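Local coordinates for protein p-nitrophenyl phosphatase (Pho2) (Archaeoglobus fulgidus, PDB 3QGM) that is probably a phosphatase of the haloacid dehalogenase (HAD) superfamily and binds a calcium ion through three aspartates, at residues P188-M193 against G221-A226; A118-V123 against G144-A149. All blocks are in the same frame, centred on the assembly; numbering follows the deposited sequence.

Interaction 1: residues P188-M193 against G221-A226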
loop_
_atom_site.group_PDB
_atom_site.type_symbol
_atom_site.label_atom_id
_atom_site.label_comp_id
_atom_site.label_asym_id
_atom_site.label_seq_id
_atom_site.Cartn_x
_atom_site.Cartn_y
_atom_site.Cartn_z
ATOM N N PRO A 188 2.872 -16.102 10.073
ATOM C CA PRO A 188 3.621 -17.365 10.332
ATOM C C PRO A 188 5.121 -17.241 10.621
ATOM O O PRO A 188 5.840 -18.263 10.674
ATOM C CB PRO A 188 3.386 -18.165 9.048
ATOM C CG PRO A 188 3.318 -17.104 7.981
ATOM C CD PRO A 188 2.567 -15.940 8.642
ATOM N N SER A 189 5.596 -16.022 10.856
ATOM C CA SER A 189 6.998 -15.855 11.167
ATOM C C SER A 189 7.500 -16.769 12.306
ATOM O O SER A 189 6.767 -17.063 13.261
ATOM C CB SER A 189 7.304 -14.442 11.523
ATOM O OG SER A 189 8.669 -14.326 11.768
ATOM N N GLU A 190 8.750 -17.229 12.183
ATOM C CA GLU A 190 9.374 -18.074 13.210
ATOM C C GLU A 190 9.717 -17.262 14.428
ATOM O O GLU A 190 9.898 -17.804 15.513
ATOM C CB GLU A 190 10.676 -18.730 12.688
ATOM C CG GLU A 190 10.425 -19.790 11.657
ATOM C CD GLU A 190 10.769 -19.350 10.233
ATOM O OE1 GLU A 190 10.398 -18.200 9.842
ATOM O OE2 GLU A 190 11.398 -20.167 9.502
ATOM N N VAL A 191 9.818 -15.950 14.259
ATOM C CA VAL A 191 10.113 -15.090 15.394
ATOM C C VAL A 191 9.123 -15.303 16.571
ATOM O O VAL A 191 9.562 -15.668 17.661
ATOM C CB VAL A 191 10.236 -13.605 14.957
ATOM C CG1 VAL A 191 10.532 -12.769 16.135
ATOM C CG2 VAL A 191 11.368 -13.462 13.900
ATOM N N ILE A 192 7.810 -15.085 16.389
ATOM C CA ILE A 192 6.874 -15.279 17.521
ATOM C C ILE A 192 6.821 -16.765 17.967
ATOM O O ILE A 192 6.777 -17.070 19.191
ATOM C CB ILE A 192 5.478 -14.696 17.232
ATOM C CG1 ILE A 192 4.644 -14.619 18.514
ATOM C CG2 ILE A 192 4.780 -15.489 16.139
ATOM C CD1 ILE A 192 3.425 -13.730 18.378
HETATM N N MSE A 193 6.964 -17.663 17.008
HETATM C CA MSE A 193 6.904 -19.089 17.269
HETATM C C MSE A 193 8.078 -19.632 18.142
HETATM O O MSE A 193 7.858 -20.425 19.074
HETATM C CB MSE A 193 6.767 -19.849 15.930
HETATM C CG MSE A 193 5.453 -19.467 15.204
HETATM SE SE MSE A 193 3.776 -19.667 16.236
HETATM C CE MSE A 193 3.561 -21.617 16.257
ATOM N N GLY A 221 3.252 -23.590 12.197
ATOM C CA GLY A 221 3.668 -24.880 12.711
ATOM C C GLY A 221 4.699 -25.620 11.845
ATOM O O GLY A 221 5.663 -26.194 12.362
ATOM N N LYS A 222 4.514 -25.604 10.537
ATOM C CA LYS A 222 5.481 -26.248 9.646
ATOM C C LYS A 222 6.868 -25.617 9.782
ATOM O O LYS A 222 7.884 -26.319 9.778
ATOM C CB LYS A 222 5.021 -26.154 8.204
ATOM C CG LYS A 222 3.676 -26.780 7.953
ATOM C CD LYS A 222 3.793 -28.095 7.303
ATOM C CE LYS A 222 2.431 -28.725 7.048
ATOM N NZ LYS A 222 2.601 -30.223 7.058
ATOM N N ALA A 223 6.897 -24.303 9.950
ATOM C CA ALA A 223 8.148 -23.585 9.958
ATOM C C ALA A 223 9.008 -23.908 11.183
ATOM O O ALA A 223 10.240 -23.912 11.068
ATOM C CB ALA A 223 7.896 -22.082 9.842
ATOM N N ILE A 224 8.392 -24.209 12.331
ATOM C CA ILE A 224 9.176 -24.603 13.517
ATOM C C ILE A 224 9.240 -26.140 13.680
ATOM O O ILE A 224 9.846 -26.646 14.622
ATOM C CB ILE A 224 8.729 -23.883 14.858
ATOM C CG1 ILE A 224 7.225 -23.825 15.051
ATOM C CG2 ILE A 224 9.173 -22.424 14.880
ATOM C CD1 ILE A 224 6.564 -25.057 15.020
ATOM N N GLY A 225 8.679 -26.870 12.723
ATOM C CA GLY A 225 8.707 -28.322 12.771
ATOM C C GLY A 225 7.811 -28.901 13.852
ATOM O O GLY A 225 8.110 -29.946 14.390
ATOM N N ALA A 226 6.706 -28.211 14.162
ATOM C CA ALA A 226 5.703 -28.722 15.096
ATOM C C ALA A 226 4.484 -29.218 14.338
ATOM O O ALA A 226 4.060 -28.599 13.347
ATOM C CB ALA A 226 5.283 -27.615 16.061
#
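The first turn of helix 190-200 meets the last turn of helix 214-224 through a small patch of side chains. No hydrogen bond crosses between the two segments. E190 takes part through its stem more than its charge. Its CB leaves the backbone alongside the facing helix, and CG stands anti to the carbonyl carbon (chi1 -70°). CG then rests on the methyl of A223, 3.9 Å from A223 CB, and a little farther from I224 CG2. The chain is bent at the CB-CG bond (chi2 106°). This turn lays the carboxylate beside the same methyl: E190 CD and E190 OE2 each lie 4.0 Å from A223 CB. An alanine here would remove CG and the carboxylate, and would probably leave the A223 methyl less well shielded on this side. One turn further on, M193, a selenomethionine, brings its CB to 3.7 Å from I224 CG2. I224 CG1 sits between the backbone N and the carbonyl carbon (chi1 44°), which leaves CG2 beside the N, facing the other helix. S189 is the N-cap of helix 190-200: its OG accepts a bond from V191 N at 3.2 Å. After helix 214-224, G225 takes a positive phi in a Schellman motif, with A226 N bonded back to G221 O. Around the contact, M193 also packs on V209 of strand 207-211 and on A220, and A226 touches V209 too. V191 touches F83 and I192 touches A79, both of helix 76-87.

Interaction 2: residues A118-V123 against G144-A149; sequences AEYLVV and GIRYIA
Strands 120-123 and 146-149 are the two parallel strands of a beta-alpha-beta unit whose connecting helix is 131-143. They lie side by side in the five-stranded parallel sheet. L121 gives its N-H to R146 O (2.9 Å), and L121 O takes the N-H of I148 (2.8 Å). V123 N then bonds to I148 O. In all three bonds the donor nitrogen lies nearly along the C=O axis of its acceptor. At the entry to the pair, a water donates to E119 O and accepts from R146 N. I145 CD1 tucks against A118 CB, 3.7 Å away. On one face of the sheet, L121 CD2 sits over the Y147 ring in a CH-pi contact, 4.2 Å from the centroid. V123 CG2 comes to 3.4 Å from Y147 CE1. On the other face, Y120 and R146 run side by side, with R146 CG 3.5 Å from Y120 CE2. Ring and guanidinium planes are 74° apart, so they do not stack. I148 CG1 meets the edge of the Y120 ring. The polar ends of Y120 and R146 go to E87: Y120 OH by a hydrogen bond, R146 NH2 by a salt bridge. The E87 carboxylate would probably be stabilised in its charged form, while the apolar parts of Y120 and R146 pack together.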
loop_
_atom_site.group_PDB
_atom_site.type_symbol
_atom_site.label_atom_id
_atom_site.label_comp_id
_atom_site.label_asym_id
_atom_site.label_seq_id
_atom_site.Cartn_x
_atom_site.Cartn_y
_atom_site.Cartn_z
ATOM N N ALA A 118 14.201 8.206 15.030
ATOM C CA ALA A 118 14.092 6.779 15.324
ATOM C C ALA A 118 15.276 5.964 14.840
ATOM O O ALA A 118 15.780 6.224 13.758
ATOM C CB ALA A 118 12.806 6.215 14.693
ATOM N N GLU A 119 15.683 4.965 15.620
ATOM C CA GLU A 119 16.531 3.884 15.130
ATOM C C GLU A 119 15.711 2.705 14.589
ATOM O O GLU A 119 16.233 1.897 13.846
ATOM C CB GLU A 119 17.433 3.326 16.228
ATOM C CG GLU A 119 17.843 4.319 17.299
ATOM C CD GLU A 119 18.382 3.592 18.530
ATOM O OE1 GLU A 119 19.108 2.587 18.299
ATOM O OE2 GLU A 119 18.058 3.990 19.679
ATOM N N TYR A 120 14.453 2.577 15.016
ATOM C CA TYR A 120 13.580 1.514 14.533
ATOM C C TYR A 120 12.275 2.101 14.014
ATOM O O TYR A 120 11.669 2.985 14.661
ATOM C CB TYR A 120 13.240 0.519 15.644
ATOM C CG TYR A 120 14.336 -0.470 16.040
ATOM C CD1 TYR A 120 15.437 -0.062 16.791
ATOM C CD2 TYR A 120 14.264 -1.825 15.649
ATOM C CE1 TYR A 120 16.456 -0.977 17.132
ATOM C CE2 TYR A 120 15.284 -2.739 15.984
ATOM C CZ TYR A 120 16.358 -2.296 16.737
ATOM O OH TYR A 120 17.314 -3.186 17.102
ATOM N N LEU A 121 11.841 1.572 12.870
ATOM C CA LEU A 121 10.506 1.753 12.381
ATOM C C LEU A 121 9.693 0.519 12.755
ATOM O O LEU A 121 10.048 -0.585 12.386
ATOM C CB LEU A 121 10.537 1.963 10.829
ATOM C CG LEU A 121 9.204 1.910 10.065
ATOM C CD1 LEU A 121 8.204 2.976 10.616
ATOM C CD2 LEU A 121 9.460 2.018 8.468
ATOM N N VAL A 122 8.591 0.721 13.469
ATOM C CA VAL A 122 7.722 -0.333 13.947
ATOM C C VAL A 122 6.335 -0.162 13.307
ATOM O O VAL A 122 5.646 0.820 13.524
ATOM C CB VAL A 122 7.642 -0.313 15.494
ATOM C CG1 VAL A 122 6.855 -1.485 16.028
ATOM C CG2 VAL A 122 9.059 -0.317 16.072
ATOM N N VAL A 123 5.986 -1.088 12.430
ATOM C CA VAL A 123 4.779 -0.954 11.652
ATOM C C VAL A 123 3.756 -1.859 12.283
ATOM O O VAL A 123 3.983 -3.028 12.422
ATOM C CB VAL A 123 5.052 -1.348 10.182
ATOM C CG1 VAL A 123 3.765 -1.722 9.502
ATOM C CG2 VAL A 123 5.777 -0.197 9.433
ATOM N N GLY A 144 16.356 4.249 5.919
ATOM C CA GLY A 144 17.024 2.951 5.929
ATOM C C GLY A 144 17.194 2.352 7.304
ATOM O O GLY A 144 17.894 1.353 7.467
ATOM N N ILE A 145 16.487 2.914 8.282
ATOM C CA ILE A 145 16.476 2.352 9.627
ATOM C C ILE A 145 15.833 0.973 9.670
ATOM O O ILE A 145 15.099 0.563 8.787
ATOM C CB ILE A 145 15.864 3.343 10.666
ATOM C CG1 ILE A 145 14.351 3.540 10.484
ATOM C CG2 ILE A 145 16.576 4.730 10.546
ATOM C CD1 ILE A 145 13.698 4.468 11.552
ATOM N N ARG A 146 16.190 0.231 10.697
ATOM C CA ARG A 146 15.748 -1.128 10.879
ATOM C C ARG A 146 14.224 -1.113 10.992
ATOM O O ARG A 146 13.660 -0.279 11.667
ATOM C CB ARG A 146 16.395 -1.684 12.161
ATOM C CG ARG A 146 15.998 -3.099 12.536
ATOM C CD ARG A 146 17.270 -3.818 13.086
ATOM N NE ARG A 146 17.022 -5.175 13.543
ATOM C CZ ARG A 146 17.084 -6.257 12.761
ATOM N NH1 ARG A 146 17.385 -6.160 11.469
ATOM N NH2 ARG A 146 16.842 -7.457 13.291
ATOM N N TYR A 147 13.585 -2.080 10.365
ATOM C CA TYR A 147 12.182 -2.011 10.068
ATOM C C TYR A 147 11.538 -3.316 10.528
ATOM O O TYR A 147 11.786 -4.384 9.982
ATOM C CB TYR A 147 12.049 -1.710 8.558
ATOM C CG TYR A 147 10.693 -1.865 7.906
ATOM C CD1 TYR A 147 9.513 -1.946 8.644
ATOM C CD2 TYR A 147 10.609 -1.885 6.525
ATOM C CE1 TYR A 147 8.276 -2.091 8.008
ATOM C CE2 TYR A 147 9.385 -2.037 5.873
ATOM C CZ TYR A 147 8.221 -2.126 6.612
ATOM O OH TYR A 147 7.039 -2.307 5.937
ATOM N N ILE A 148 10.720 -3.207 11.570
ATOM C CA ILE A 148 10.015 -4.330 12.117
ATOM C C ILE A 148 8.505 -4.190 11.916
ATOM O O ILE A 148 7.924 -3.116 12.124
ATOM C CB ILE A 148 10.251 -4.444 13.638
ATOM C CG1 ILE A 148 11.721 -4.162 13.957
ATOM C CG2 ILE A 148 9.851 -5.860 14.084
ATOM C CD1 ILE A 148 12.640 -5.271 13.539
ATOM N N ALA A 149 7.863 -5.278 11.578
ATOM C CA ALA A 149 6.400 -5.293 11.516
ATOM C C ALA A 149 5.857 -6.293 12.547
ATOM O O ALA A 149 6.416 -7.359 12.768
ATOM C CB ALA A 149 5.909 -5.628 10.113
HETATM O O HOH W 1 18.400 1.233 12.201
#

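The two interactions lie in different parts of the chain. Interaction 2 joins strands of the five-stranded sheet. Interaction 1 packs two helices beside the six-stranded sheet, which carries D14 and lies next to D16 and D212, the calcium ligands. The centres of the two interactions are about 22 Å apart, and their nearest atoms are about 7 Å apart, so they do not touch. Helix 76-87 is a common neighbour: it meets Y120, V122 and I148 of interaction 2, and V191 and I192 of interaction 1. Interaction 1 is the nearer to the metal but does not bind it: the P188 side chain is about 11 Å from the calcium ion, and that of M193 about 9 Å from that of D14. Interaction 2 lies away from this site.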